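Long-range contacts in uroporphyrinogen-III synthetase (Pseudomonas syringae pv. tomato, PDB 3RE1), which probably catalyses the cyclisation of the linear tetrapyrrole hydroxymethylbilane to the macrocycle uroporphyrinogen III, with loss of water: residues P96-G101 with P131-A136; N66-I71 with P140-L145; A77-I82 with G105-D110. All coordinates share one frame; numbering follows the deposited sequence.

Contact 1: P96-G101 with P131-A136; sequences PWFSVG and PRLKQA
The ring of F98 lies under the side chain of L133, whose CD1 methyl sits over one face in a CH-pi contact, 3.7 Å from the ring centroid of F98 and displaced toward the CE1 rim. This is the packing of an alpha/beta domain, helix 131-137 resting on the parallel strand 97-99 of a mixed sheet. F98 has CG anti to its carbonyl carbon (chi1 -52°); its CB points toward the helix, and CE2 and CZ come close to the backbone of L133. L133 answers with CG anti to its backbone N, which brings one branch down on the aromatic face. The neighbouring R132 works at the edge of the same ring: its CB lies in the ring plane and its CG is 3.6 Å from CE2 of F98. Its guanidinium plane stands 82° from the phenyl plane, so the pair is not stacked. The bend of the R132 chain at chi2 (81°) carries the charged end past P96 to a salt bridge with D114, while NH1 of R132 comes within 3.8 Å of CG of P96. S116 and A69, from the two flanking strands, also touch F98, so the ring is held between sheet and helix. Farther along the helix A136 adds an apolar touch, CB of A136 being 4.1 Å from CG of P96.

Contact 2: N66-I71 with P140-L145; sequences NYSAVI and PGSRVL
One face of the Y67 ring is taken by L145, whose CB stands over the ring centre, 3.7 Å from the centroid of Y67 and only 9° off the normal; the carbonyl carbon of R143 lies at the edge, in the ring plane. L145 has CG anti to its backbone N (chi1 -180°), and from there its two methyls lie above the rim, just outside the ring carbons, CD1 by CZ and OH of Y67, CD2 by CE2. I60 of helix 54-62 touches both residues, extending this apolar cluster. Beneath it the strands 69-72 and 143-148 run parallel, neighbours in the mixed sheet. The amide of L145 donates to O of A69 at 2.9 Å, and the amide of I71 to O of L145 at 2.8 Å, both nearly along the C=O axis. V70 and L145 are thus paired on one face of the sheet, while A69 and V144 turn to the other, where CB of A69 meets CG1 of V144 at 4.1 Å. Just before strand 69-72 the amide of S68 bonds to O of R143, the first residue of its strand, at 3.1 Å and in the carbonyl plane. A water is bound there by O of N66, OG of S68 and N of R143. R143 itself sends NH2 to a salt bridge with D168, which also receives a weak hydrogen bond from OH of Y67. The amides of S68, L145 and I71 are therefore satisfied by carbonyls across the pair, whereas water and a carboxylate serve polar groups where the strands begin, and R143 probably stabilises the charge of D168.

Contact 3: A77-I82 with G105-D110; sequences AARLAI and GQILLD
From G105, where the second helix has no side chain to offer, the contact passes to I107, whose CB points toward helix 75-88. The axes of 77-82 and 105-110 approach to 9.4 Å at 15°, nearly parallel; both helices pack on the mixed sheet of an alpha/beta domain, with strand 97-99 between them in the chain. I107 divides its branches between two partners. CG2, anti to the backbone N, reaches CB of A78 at 4.1 Å, while CG1, anti to the carbonyl carbon, carries CD1 out over one face of the R79 guanidinium. CD1 of I107 lies 3.7 Å from NH1 of R79, offset toward the rim of the flat group. R79 leaves its backbone beside the partner helix, and its end, bent at chi2 (-138°), comes across the isoleucine at about a right angle. L108 follows, one position further and deeper. Its CB runs alongside the partner helix, but with CG anti to the carbonyl carbon its end swings back between two residues one turn apart. CD2 of L108 stands 3.8 Å from CB of A78 and again 3.8 Å from CD1 of I82. A78 and L108 have the closest CA atoms, 6.4 Å apart, consistent with the small side chain of A78. V72 touches both A78 and L108, and L113 closes against I82 and L108. The chemistry is that of an apolar seam of methyl groups, dispersion supplying the cohesion; R79 is exposed, so its charge probably stays toward solvent while the guanidinium face lies on CD1 of I107.

Followed from the N terminus, the chain first takes part with strand 69-72, then helix 75-88, strand 97-99 and helix 102-110, and contact 3 closes the shortest of the three loops by pairing those two helices. Its segments alternate with those of contact 1, which starts on the strand between them and ends on helix 131-137, so these two loops cross. Contact 2 closes last, when strand 143-148 returns beside strand 69-72, and both other contacts nest inside its loop. Contacts 1 and 2 meet directly through the neighbouring strands 69-72 and 97-99, while W97 touches L108 and links contact 1 to contact 3. Together they join one mixed sheet to three of its helices.

Contact 1: P96-G101 with P131-A136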
ATOM      1  N   PRO A  96      -8.637  -4.373 -21.875  1.00 38.47           N
ATOM      2  CA  PRO A  96      -7.798  -3.340 -21.251  1.00 35.36           C
ATOM      3  C   PRO A  96      -7.678  -3.538 -19.761  1.00 37.47           C
ATOM      4  O   PRO A  96      -8.675  -3.764 -19.070  1.00 40.62           O
ATOM      5  CB  PRO A  96      -8.527  -2.044 -21.583  1.00 35.58           C
ATOM      6  CG  PRO A  96      -9.293  -2.360 -22.833  1.00 37.76           C
ATOM      7  CD  PRO A  96      -9.765  -3.768 -22.608  1.00 37.49           C
ATOM      8  N   TRP A  97      -6.437  -3.500 -19.282  1.00 39.49           N
ATOM      9  CA  TRP A  97      -6.110  -3.653 -17.871  1.00 35.37           C
ATOM     10  C   TRP A  97      -5.245  -2.451 -17.517  1.00 37.42           C
ATOM     11  O   TRP A  97      -4.434  -1.999 -18.337  1.00 31.60           O
ATOM     12  CB  TRP A  97      -5.330  -4.953 -17.635  1.00 27.47           C
ATOM     13  CG  TRP A  97      -6.194  -6.181 -17.526  1.00 34.20           C
ATOM     14  CD1 TRP A  97      -7.134  -6.613 -18.422  1.00 37.87           C
ATOM     15  CD2 TRP A  97      -6.194  -7.136 -16.456  1.00 29.73           C
ATOM     16  NE1 TRP A  97      -7.737  -7.757 -17.956  1.00 36.43           N
ATOM     17  CE2 TRP A  97      -7.163  -8.103 -16.762  1.00 34.13           C
ATOM     18  CE3 TRP A  97      -5.472  -7.257 -15.271  1.00 37.16           C
ATOM     19  CZ2 TRP A  97      -7.438  -9.184 -15.906  1.00 34.96           C
ATOM     20  CZ3 TRP A  97      -5.750  -8.339 -14.420  1.00 35.03           C
ATOM     21  CH2 TRP A  97      -6.723  -9.274 -14.742  1.00 29.12           C
ATOM     22  N   PHE A  98      -5.406  -1.936 -16.298  1.00 36.90           N
ATOM     23  CA  PHE A  98      -4.647  -0.779 -15.878  1.00 35.16           C
ATOM     24  C   PHE A  98      -4.123  -0.928 -14.476  1.00 37.04           C
ATOM     25  O   PHE A  98      -4.626  -1.762 -13.704  1.00 33.95           O
ATOM     26  CB  PHE A  98      -5.538   0.464 -15.992  1.00 35.17           C
ATOM     27  CG  PHE A  98      -6.189   0.614 -17.341  1.00 34.33           C
ATOM     28  CD1 PHE A  98      -7.354  -0.044 -17.630  1.00 29.73           C
ATOM     29  CD2 PHE A  98      -5.602   1.381 -18.345  1.00 37.66           C
ATOM     30  CE1 PHE A  98      -7.959   0.080 -18.886  1.00 31.98           C
ATOM     31  CE2 PHE A  98      -6.223   1.514 -19.605  1.00 31.41           C
ATOM     32  CZ  PHE A  98      -7.392   0.859 -19.860  1.00 27.18           C
ATOM     33  N   SER A  99      -3.130  -0.094 -14.144  1.00 39.67           N
ATOM     34  CA  SER A  99      -2.550  -0.007 -12.782  1.00 44.46           C
ATOM     35  C   SER A  99      -2.148   1.425 -12.495  1.00 50.63           C
ATOM     36  O   SER A  99      -2.009   2.233 -13.417  1.00 51.63           O
ATOM     37  CB  SER A  99      -1.302  -0.885 -12.675  1.00 40.14           C
ATOM     38  OG  SER A  99      -0.384  -0.597 -13.727  1.00 40.00           O
ATOM     39  N   VAL A 100      -1.939   1.741 -11.221  1.00 56.41           N
ATOM     40  CA  VAL A 100      -1.515   3.088 -10.839  1.00 57.83           C
ATOM     41  C   VAL A 100      -0.024   3.235 -11.128  1.00 60.92           C
ATOM     42  O   VAL A 100       0.397   4.166 -11.839  1.00 62.30           O
ATOM     43  CB  VAL A 100      -1.793   3.363  -9.351  1.00 60.28           C
ATOM     44  CG1 VAL A 100      -3.293   3.582  -9.127  1.00 56.34           C
ATOM     45  CG2 VAL A 100      -1.290   2.186  -8.496  1.00 61.31           C
ATOM     46  N   GLY A 101       0.770   2.299 -10.605  1.00 61.94           N
ATOM     47  CA  GLY A 101       2.205   2.332 -10.828  1.00 64.37           C
ATOM     48  C   GLY A 101       2.706   1.326 -11.849  1.00 66.76           C
ATOM     49  O   GLY A 101       2.054   0.331 -12.129  1.00 67.28           O
ATOM     50  N   PRO A 131      -6.016   8.129 -21.463  1.00 56.50           N
ATOM     51  CA  PRO A 131      -6.823   8.009 -22.697  1.00 56.27           C
ATOM     52  C   PRO A 131      -7.273   6.576 -22.938  1.00 56.46           C
ATOM     53  O   PRO A 131      -8.446   6.285 -23.201  1.00 54.23           O
ATOM     54  CB  PRO A 131      -5.853   8.464 -23.782  1.00 56.45           C
ATOM     55  CG  PRO A 131      -5.020   9.488 -23.074  1.00 54.82           C
ATOM     56  CD  PRO A 131      -4.768   8.871 -21.720  1.00 55.55           C
ATOM     57  N   ARG A 132      -6.308   5.685 -22.843  1.00 55.41           N
ATOM     58  CA  ARG A 132      -6.540   4.280 -23.019  1.00 55.28           C
ATOM     59  C   ARG A 132      -7.760   3.894 -22.180  1.00 55.91           C
ATOM     60  O   ARG A 132      -8.666   3.212 -22.657  1.00 57.22           O
ATOM     61  CB  ARG A 132      -5.293   3.547 -22.544  1.00 60.71           C
ATOM     62  CG  ARG A 132      -5.198   2.121 -22.961  1.00 62.12           C
ATOM     63  CD  ARG A 132      -4.687   1.943 -24.366  1.00 57.49           C
ATOM     64  NE  ARG A 132      -4.520   0.515 -24.588  1.00 64.07           N
ATOM     65  CZ  ARG A 132      -5.531  -0.351 -24.552  1.00 68.22           C
ATOM     66  NH1 ARG A 132      -6.775   0.077 -24.320  1.00 69.05           N
ATOM     67  NH2 ARG A 132      -5.313  -1.640 -24.753  1.00 64.86           N
ATOM     68  N   LEU A 133      -7.781   4.355 -20.929  1.00 52.83           N
ATOM     69  CA  LEU A 133      -8.858   4.047 -20.006  1.00 49.32           C
ATOM     70  C   LEU A 133     -10.151   4.749 -20.390  1.00 53.47           C
ATOM     71  O   LEU A 133     -11.222   4.153 -20.345  1.00 55.62           O
ATOM     72  CB  LEU A 133      -8.464   4.442 -18.581  1.00 46.25           C
ATOM     73  CG  LEU A 133      -9.540   4.109 -17.534  1.00 47.72           C
ATOM     74  CD1 LEU A 133      -9.809   2.601 -17.540  1.00 42.75           C
ATOM     75  CD2 LEU A 133      -9.135   4.607 -16.147  1.00 38.70           C
ATOM     76  N   LYS A 134     -10.062   6.016 -20.771  1.00 53.93           N
ATOM     77  CA  LYS A 134     -11.254   6.739 -21.191  1.00 56.28           C
ATOM     78  C   LYS A 134     -11.995   6.030 -22.315  1.00 57.54           C
ATOM     79  O   LYS A 134     -13.204   5.969 -22.283  1.00 57.54           O
ATOM     80  CB  LYS A 134     -10.915   8.173 -21.596  1.00 52.47           C
ATOM     81  CG  LYS A 134     -10.325   9.008 -20.466  1.00 58.24           C
ATOM     82  CD  LYS A 134     -10.672  10.510 -20.601  1.00 59.04           C
ATOM     83  CE  LYS A 134     -12.194  10.712 -20.540  1.00 63.92           C
ATOM     84  NZ  LYS A 134     -12.606  12.106 -20.269  1.00 66.63           N
ATOM     85  N   GLN A 135     -11.269   5.490 -23.299  1.00 59.70           N
ATOM     86  CA  GLN A 135     -11.886   4.798 -24.440  1.00 59.19           C
ATOM     87  C   GLN A 135     -12.677   3.556 -24.038  1.00 58.20           C
ATOM     88  O   GLN A 135     -13.773   3.314 -24.540  1.00 61.54           O
ATOM     89  CB  GLN A 135     -10.830   4.384 -25.454  1.00 58.41           C
ATOM     90  CG  GLN A 135     -10.159   5.554 -26.137  1.00 67.13           C
ATOM     91  CD  GLN A 135      -8.916   5.134 -26.908  1.00 72.15           C
ATOM     92  OE1 GLN A 135      -8.142   5.982 -27.371  1.00 73.69           O
ATOM     93  NE2 GLN A 135      -8.716   3.819 -27.047  1.00 66.80           N
ATOM     94  N   ALA A 136     -12.114   2.758 -23.145  1.00 53.24           N
ATOM     95  CA  ALA A 136     -12.775   1.554 -22.721  1.00 50.21           C
ATOM     96  C   ALA A 136     -14.020   1.889 -21.883  1.00 53.49           C
ATOM     97  O   ALA A 136     -14.932   1.077 -21.753  1.00 54.31           O
ATOM     98  CB  ALA A 136     -11.819   0.730 -21.936  1.00 49.16           C
TER

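Contact 2: N66-I71 with P140-L145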
ATOM      1  N   ASN A  66     -17.289  -9.315 -19.106  1.00 38.48           N
ATOM      2  CA  ASN A  66     -18.446  -8.511 -18.709  1.00 39.36           C
ATOM      3  C   ASN A  66     -18.043  -7.046 -18.481  1.00 38.46           C
ATOM      4  O   ASN A  66     -18.862  -6.117 -18.602  1.00 39.93           O
ATOM      5  CB  ASN A  66     -19.094  -9.058 -17.427  1.00 38.91           C
ATOM      6  CG  ASN A  66     -20.124 -10.118 -17.720  1.00 45.75           C
ATOM      7  OD1 ASN A  66     -20.590 -10.209 -18.857  1.00 46.26           O
ATOM      8  ND2 ASN A  66     -20.487 -10.935 -16.711  1.00 32.42           N
ATOM      9  N   TYR A  67     -16.787  -6.849 -18.145  1.00 27.69           N
ATOM     10  CA  TYR A  67     -16.286  -5.509 -17.886  1.00 29.18           C
ATOM     11  C   TYR A  67     -15.531  -4.983 -19.100  1.00 30.83           C
ATOM     12  O   TYR A  67     -14.918  -5.746 -19.854  1.00 27.53           O
ATOM     13  CB  TYR A  67     -15.353  -5.511 -16.647  1.00 23.97           C
ATOM     14  CG  TYR A  67     -16.072  -6.006 -15.411  1.00 21.47           C
ATOM     15  CD1 TYR A  67     -16.773  -5.138 -14.584  1.00 24.66           C
ATOM     16  CD2 TYR A  67     -16.101  -7.328 -15.112  1.00 25.58           C
ATOM     17  CE1 TYR A  67     -17.487  -5.587 -13.508  1.00 22.98           C
ATOM     18  CE2 TYR A  67     -16.787  -7.796 -14.020  1.00 32.58           C
ATOM     19  CZ  TYR A  67     -17.489  -6.936 -13.220  1.00 31.01           C
ATOM     20  OH  TYR A  67     -18.156  -7.431 -12.102  1.00 35.34           O
ATOM     21  N   SER A  68     -15.559  -3.664 -19.236  1.00 34.44           N
ATOM     22  CA  SER A  68     -14.849  -2.953 -20.267  1.00 32.41           C
ATOM     23  C   SER A  68     -13.413  -2.776 -19.861  1.00 31.22           C
ATOM     24  O   SER A  68     -12.552  -2.631 -20.716  1.00 35.95           O
ATOM     25  CB  SER A  68     -15.486  -1.568 -20.445  1.00 36.91           C
ATOM     26  OG  SER A  68     -16.881  -1.685 -20.668  1.00 42.78           O
ATOM     27  N   ALA A  69     -13.155  -2.763 -18.554  1.00 30.62           N
ATOM     28  CA  ALA A  69     -11.789  -2.559 -18.056  1.00 30.22           C
ATOM     29  C   ALA A  69     -11.566  -3.138 -16.689  1.00 30.06           C
ATOM     30  O   ALA A  69     -12.479  -3.173 -15.872  1.00 30.08           O
ATOM     31  CB  ALA A  69     -11.405  -1.066 -18.061  1.00 28.69           C
ATOM     32  N   VAL A  70     -10.326  -3.574 -16.450  1.00 29.99           N
ATOM     33  CA  VAL A  70      -9.927  -4.119 -15.177  1.00 32.08           C
ATOM     34  C   VAL A  70      -8.796  -3.287 -14.623  1.00 33.36           C
ATOM     35  O   VAL A  70      -7.793  -3.105 -15.297  1.00 37.56           O
ATOM     36  CB  VAL A  70      -9.400  -5.552 -15.317  1.00 34.54           C
ATOM     37  CG1 VAL A  70      -8.791  -6.011 -14.004  1.00 26.70           C
ATOM     38  CG2 VAL A  70     -10.503  -6.459 -15.707  1.00 32.60           C
ATOM     39  N   ILE A  71      -8.969  -2.799 -13.396  1.00 33.94           N
ATOM     40  CA  ILE A  71      -7.960  -2.016 -12.675  1.00 33.42           C
ATOM     41  C   ILE A  71      -7.414  -2.829 -11.494  1.00 31.56           C
ATOM     42  O   ILE A  71      -8.162  -3.415 -10.693  1.00 29.22           O
ATOM     43  CB  ILE A  71      -8.580  -0.703 -12.067  1.00 37.47           C
ATOM     44  CG1 ILE A  71      -9.219   0.175 -13.143  1.00 35.58           C
ATOM     45  CG2 ILE A  71      -7.525   0.093 -11.356  1.00 28.28           C
ATOM     46  CD1 ILE A  71     -10.201   1.226 -12.624  1.00 45.63           C
ATOM     47  N   PRO A 140     -22.022   3.982 -22.854  1.00 59.08           N
ATOM     48  CA  PRO A 140     -22.935   4.089 -21.718  1.00 55.78           C
ATOM     49  C   PRO A 140     -23.222   2.659 -21.275  1.00 50.97           C
ATOM     50  O   PRO A 140     -23.492   1.790 -22.111  1.00 53.89           O
ATOM     51  CB  PRO A 140     -24.182   4.732 -22.326  1.00 57.07           C
ATOM     52  CG  PRO A 140     -23.655   5.410 -23.560  1.00 59.15           C
ATOM     53  CD  PRO A 140     -22.688   4.408 -24.092  1.00 58.86           C
ATOM     54  N   GLY A 141     -23.158   2.404 -19.985  1.00 47.03           N
ATOM     55  CA  GLY A 141     -23.419   1.073 -19.489  1.00 43.86           C
ATOM     56  C   GLY A 141     -22.163   0.273 -19.218  1.00 40.82           C
ATOM     57  O   GLY A 141     -22.243  -0.834 -18.680  1.00 38.91           O
ATOM     58  N   SER A 142     -21.012   0.812 -19.589  1.00 32.98           N
ATOM     59  CA  SER A 142     -19.769   0.110 -19.356  1.00 37.66           C
ATOM     60  C   SER A 142     -19.388   0.098 -17.844  1.00 37.45           C
ATOM     61  O   SER A 142     -19.708   1.043 -17.088  1.00 38.11           O
ATOM     62  CB  SER A 142     -18.661   0.717 -20.238  1.00 33.31           C
ATOM     63  OG  SER A 142     -18.247   1.989 -19.787  1.00 47.31           O
ATOM     64  N   ARG A 143     -18.789  -1.006 -17.401  1.00 31.33           N
ATOM     65  CA  ARG A 143     -18.420  -1.189 -16.012  1.00 31.78           C
ATOM     66  C   ARG A 143     -16.930  -1.509 -15.893  1.00 26.49           C
ATOM     67  O   ARG A 143     -16.303  -1.924 -16.837  1.00 31.76           O
ATOM     68  CB  ARG A 143     -19.245  -2.307 -15.365  1.00 30.43           C
ATOM     69  CG  ARG A 143     -20.720  -2.245 -15.647  1.00 46.01           C
ATOM     70  CD  ARG A 143     -21.541  -1.658 -14.511  1.00 47.14           C
ATOM     71  NE  ARG A 143     -21.514  -2.488 -13.303  1.00 45.79           N
ATOM     72  CZ  ARG A 143     -22.159  -2.192 -12.180  1.00 44.95           C
ATOM     73  NH1 ARG A 143     -22.908  -1.095 -12.078  1.00 37.42           N
ATOM     74  NH2 ARG A 143     -22.053  -2.997 -11.149  1.00 51.44           N
ATOM     75  N   VAL A 144     -16.361  -1.298 -14.719  1.00 24.09           N
ATOM     76  CA  VAL A 144     -14.960  -1.623 -14.517  1.00 28.41           C
ATOM     77  C   VAL A 144     -14.818  -2.493 -13.290  1.00 26.10           C
ATOM     78  O   VAL A 144     -15.588  -2.363 -12.346  1.00 30.04           O
ATOM     79  CB  VAL A 144     -14.096  -0.388 -14.335  1.00 26.63           C
ATOM     80  CG1 VAL A 144     -14.242   0.526 -15.519  1.00 30.27           C
ATOM     81  CG2 VAL A 144     -14.495   0.329 -13.050  1.00 41.78           C
ATOM     82  N   LEU A 145     -13.861  -3.411 -13.320  1.00 28.09           N
ATOM     83  CA  LEU A 145     -13.671  -4.318 -12.190  1.00 29.60           C
ATOM     84  C   LEU A 145     -12.393  -3.921 -11.535  1.00 31.22           C
ATOM     85  O   LEU A 145     -11.392  -3.696 -12.223  1.00 39.69           O
ATOM     86  CB  LEU A 145     -13.561  -5.781 -12.644  1.00 29.50           C
ATOM     87  CG  LEU A 145     -13.366  -6.800 -11.517  1.00 21.39           C
ATOM     88  CD1 LEU A 145     -14.540  -6.785 -10.559  1.00 28.90           C
ATOM     89  CD2 LEU A 145     -13.296  -8.127 -12.096  1.00 33.76           C
TER
HETATM   90  O   HOH W   1     -18.628  -3.336 -19.693  1.00 43.08           O

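Contact 3: A77-I82 with G105-D110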
ATOM      1  N   ALA A  77      -2.443  -7.702  -5.223  1.00 46.05           N
ATOM      2  CA  ALA A  77      -3.627  -7.943  -6.073  1.00 42.25           C
ATOM      3  C   ALA A  77      -3.215  -8.508  -7.431  1.00 38.39           C
ATOM      4  O   ALA A  77      -3.720  -9.534  -7.856  1.00 32.63           O
ATOM      5  CB  ALA A  77      -4.452  -6.654  -6.266  1.00 37.88           C
ATOM      6  N   ALA A  78      -2.301  -7.822  -8.102  1.00 36.94           N
ATOM      7  CA  ALA A  78      -1.774  -8.284  -9.378  1.00 44.60           C
ATOM      8  C   ALA A  78      -1.302  -9.762  -9.347  1.00 48.44           C
ATOM      9  O   ALA A  78      -1.589 -10.554 -10.246  1.00 50.60           O
ATOM     10  CB  ALA A  78      -0.640  -7.369  -9.824  1.00 40.41           C
ATOM     11  N   ARG A  79      -0.601 -10.130  -8.297  1.00 47.13           N
ATOM     12  CA  ARG A  79      -0.085 -11.467  -8.215  1.00 48.35           C
ATOM     13  C   ARG A  79      -1.162 -12.483  -7.969  1.00 48.72           C
ATOM     14  O   ARG A  79      -1.085 -13.573  -8.521  1.00 50.91           O
ATOM     15  CB  ARG A  79       0.989 -11.574  -7.120  1.00 50.04           C
ATOM     16  CG  ARG A  79       2.226 -10.738  -7.437  1.00 55.67           C
ATOM     17  CD  ARG A  79       3.472 -11.491  -7.104  1.00 66.00           C
ATOM     18  NE  ARG A  79       4.642 -10.994  -7.826  1.00 62.80           N
ATOM     19  CZ  ARG A  79       5.216  -9.825  -7.588  1.00 67.40           C
ATOM     20  NH1 ARG A  79       4.725  -9.021  -6.646  1.00 65.09           N
ATOM     21  NH2 ARG A  79       6.280  -9.462  -8.298  1.00 72.06           N
ATOM     22  N   LEU A  80      -2.139 -12.163  -7.126  1.00 46.77           N
ATOM     23  CA  LEU A  80      -3.197 -13.116  -6.844  1.00 45.30           C
ATOM     24  C   LEU A  80      -4.124 -13.198  -8.038  1.00 47.46           C
ATOM     25  O   LEU A  80      -4.850 -14.178  -8.214  1.00 46.63           O
ATOM     26  CB  LEU A  80      -3.999 -12.686  -5.628  1.00 45.66           C
ATOM     27  CG  LEU A  80      -3.444 -13.027  -4.242  1.00 54.10           C
ATOM     28  CD1 LEU A  80      -3.315 -14.556  -4.062  1.00 55.24           C
ATOM     29  CD2 LEU A  80      -2.112 -12.371  -4.071  1.00 50.85           C
ATOM     30  N   ALA A  81      -4.096 -12.145  -8.853  1.00 48.39           N
ATOM     31  CA  ALA A  81      -4.968 -12.033 -10.003  1.00 46.92           C
ATOM     32  C   ALA A  81      -4.451 -12.980 -11.050  1.00 46.28           C
ATOM     33  O   ALA A  81      -5.186 -13.857 -11.496  1.00 48.77           O
ATOM     34  CB  ALA A  81      -4.999 -10.586 -10.537  1.00 44.48           C
ATOM     35  N   ILE A  82      -3.180 -12.819 -11.424  1.00 46.86           N
ATOM     36  CA  ILE A  82      -2.529 -13.703 -12.403  1.00 44.45           C
ATOM     37  C   ILE A  82      -2.789 -15.198 -12.100  1.00 47.74           C
ATOM     38  O   ILE A  82      -3.063 -16.004 -12.999  1.00 45.60           O
ATOM     39  CB  ILE A  82      -1.026 -13.479 -12.443  1.00 42.39           C
ATOM     40  CG1 ILE A  82      -0.675 -12.014 -12.687  1.00 33.60           C
ATOM     41  CG2 ILE A  82      -0.433 -14.296 -13.534  1.00 47.73           C
ATOM     42  CD1 ILE A  82      -1.243 -11.333 -13.969  1.00 45.63           C
ATOM     43  N   GLY A 105       2.164  -2.732 -12.857  1.00 54.29           N
ATOM     44  CA  GLY A 105       1.870  -2.828 -14.266  1.00 51.78           C
ATOM     45  C   GLY A 105       2.712  -3.837 -15.009  1.00 49.36           C
ATOM     46  O   GLY A 105       2.196  -4.542 -15.896  1.00 43.81           O
ATOM     47  N   GLN A 106       4.007  -3.878 -14.681  1.00 45.78           N
ATOM     48  CA  GLN A 106       4.920  -4.819 -15.314  1.00 39.21           C
ATOM     49  C   GLN A 106       4.545  -6.240 -14.935  1.00 37.31           C
ATOM     50  O   GLN A 106       4.591  -7.153 -15.757  1.00 36.64           O
ATOM     51  CB  GLN A 106       6.359  -4.536 -14.908  1.00 43.69           C
ATOM     52  CG  GLN A 106       7.208  -3.817 -15.987  1.00 50.29           C
ATOM     53  CD  GLN A 106       7.443  -4.611 -17.302  1.00 54.71           C
ATOM     54  OE1 GLN A 106       8.046  -4.071 -18.236  1.00 58.61           O
ATOM     55  NE2 GLN A 106       6.972  -5.876 -17.377  1.00 49.80           N
ATOM     56  N   ILE A 107       4.115  -6.425 -13.700  1.00 35.32           N
ATOM     57  CA  ILE A 107       3.730  -7.744 -13.247  1.00 37.49           C
ATOM     58  C   ILE A 107       2.657  -8.322 -14.160  1.00 41.53           C
ATOM     59  O   ILE A 107       2.790  -9.461 -14.640  1.00 46.55           O
ATOM     60  CB  ILE A 107       3.232  -7.695 -11.808  1.00 37.50           C
ATOM     61  CG1 ILE A 107       4.373  -7.215 -10.892  1.00 39.03           C
ATOM     62  CG2 ILE A 107       2.715  -9.056 -11.391  1.00 35.39           C
ATOM     63  CD1 ILE A 107       3.941  -6.808  -9.486  1.00 45.63           C
ATOM     64  N   LEU A 108       1.621  -7.522 -14.427  1.00 42.77           N
ATOM     65  CA  LEU A 108       0.522  -7.893 -15.343  1.00 40.74           C
ATOM     66  C   LEU A 108       1.008  -8.020 -16.795  1.00 43.53           C
ATOM     67  O   LEU A 108       0.626  -8.954 -17.528  1.00 35.65           O
ATOM     68  CB  LEU A 108      -0.590  -6.846 -15.289  1.00 36.96           C
ATOM     69  CG  LEU A 108      -1.115  -6.515 -13.886  1.00 35.56           C
ATOM     70  CD1 LEU A 108      -1.880  -5.234 -13.954  1.00 33.35           C
ATOM     71  CD2 LEU A 108      -1.962  -7.674 -13.323  1.00 16.36           C
ATOM     72  N   LEU A 109       1.861  -7.076 -17.188  1.00 36.36           N
ATOM     73  CA  LEU A 109       2.409  -7.052 -18.518  1.00 40.61           C
ATOM     74  C   LEU A 109       3.239  -8.317 -18.797  1.00 46.88           C
ATOM     75  O   LEU A 109       3.199  -8.861 -19.896  1.00 46.54           O
ATOM     76  CB  LEU A 109       3.258  -5.799 -18.689  1.00 43.52           C
ATOM     77  CG  LEU A 109       3.576  -5.274 -20.082  1.00 43.22           C
ATOM     78  CD1 LEU A 109       4.497  -6.235 -20.811  1.00 51.28           C
ATOM     79  CD2 LEU A 109       2.270  -5.073 -20.847  1.00 42.61           C
ATOM     80  N   ASP A 110       3.963  -8.797 -17.797  1.00 49.96           N
ATOM     81  CA  ASP A 110       4.756 -10.008 -17.969  1.00 54.67           C
ATOM     82  C   ASP A 110       3.907 -11.228 -18.290  1.00 54.08           C
ATOM     83  O   ASP A 110       4.332 -12.068 -19.076  1.00 57.43           O
ATOM     84  CB  ASP A 110       5.611 -10.315 -16.726  1.00 53.12           C
ATOM     85  CG  ASP A 110       6.825  -9.393 -16.599  1.00 59.13           C
ATOM     86  OD1 ASP A 110       7.263  -8.822 -17.639  1.00 58.35           O
ATOM     87  OD2 ASP A 110       7.337  -9.253 -15.451  1.00 53.24           O
TER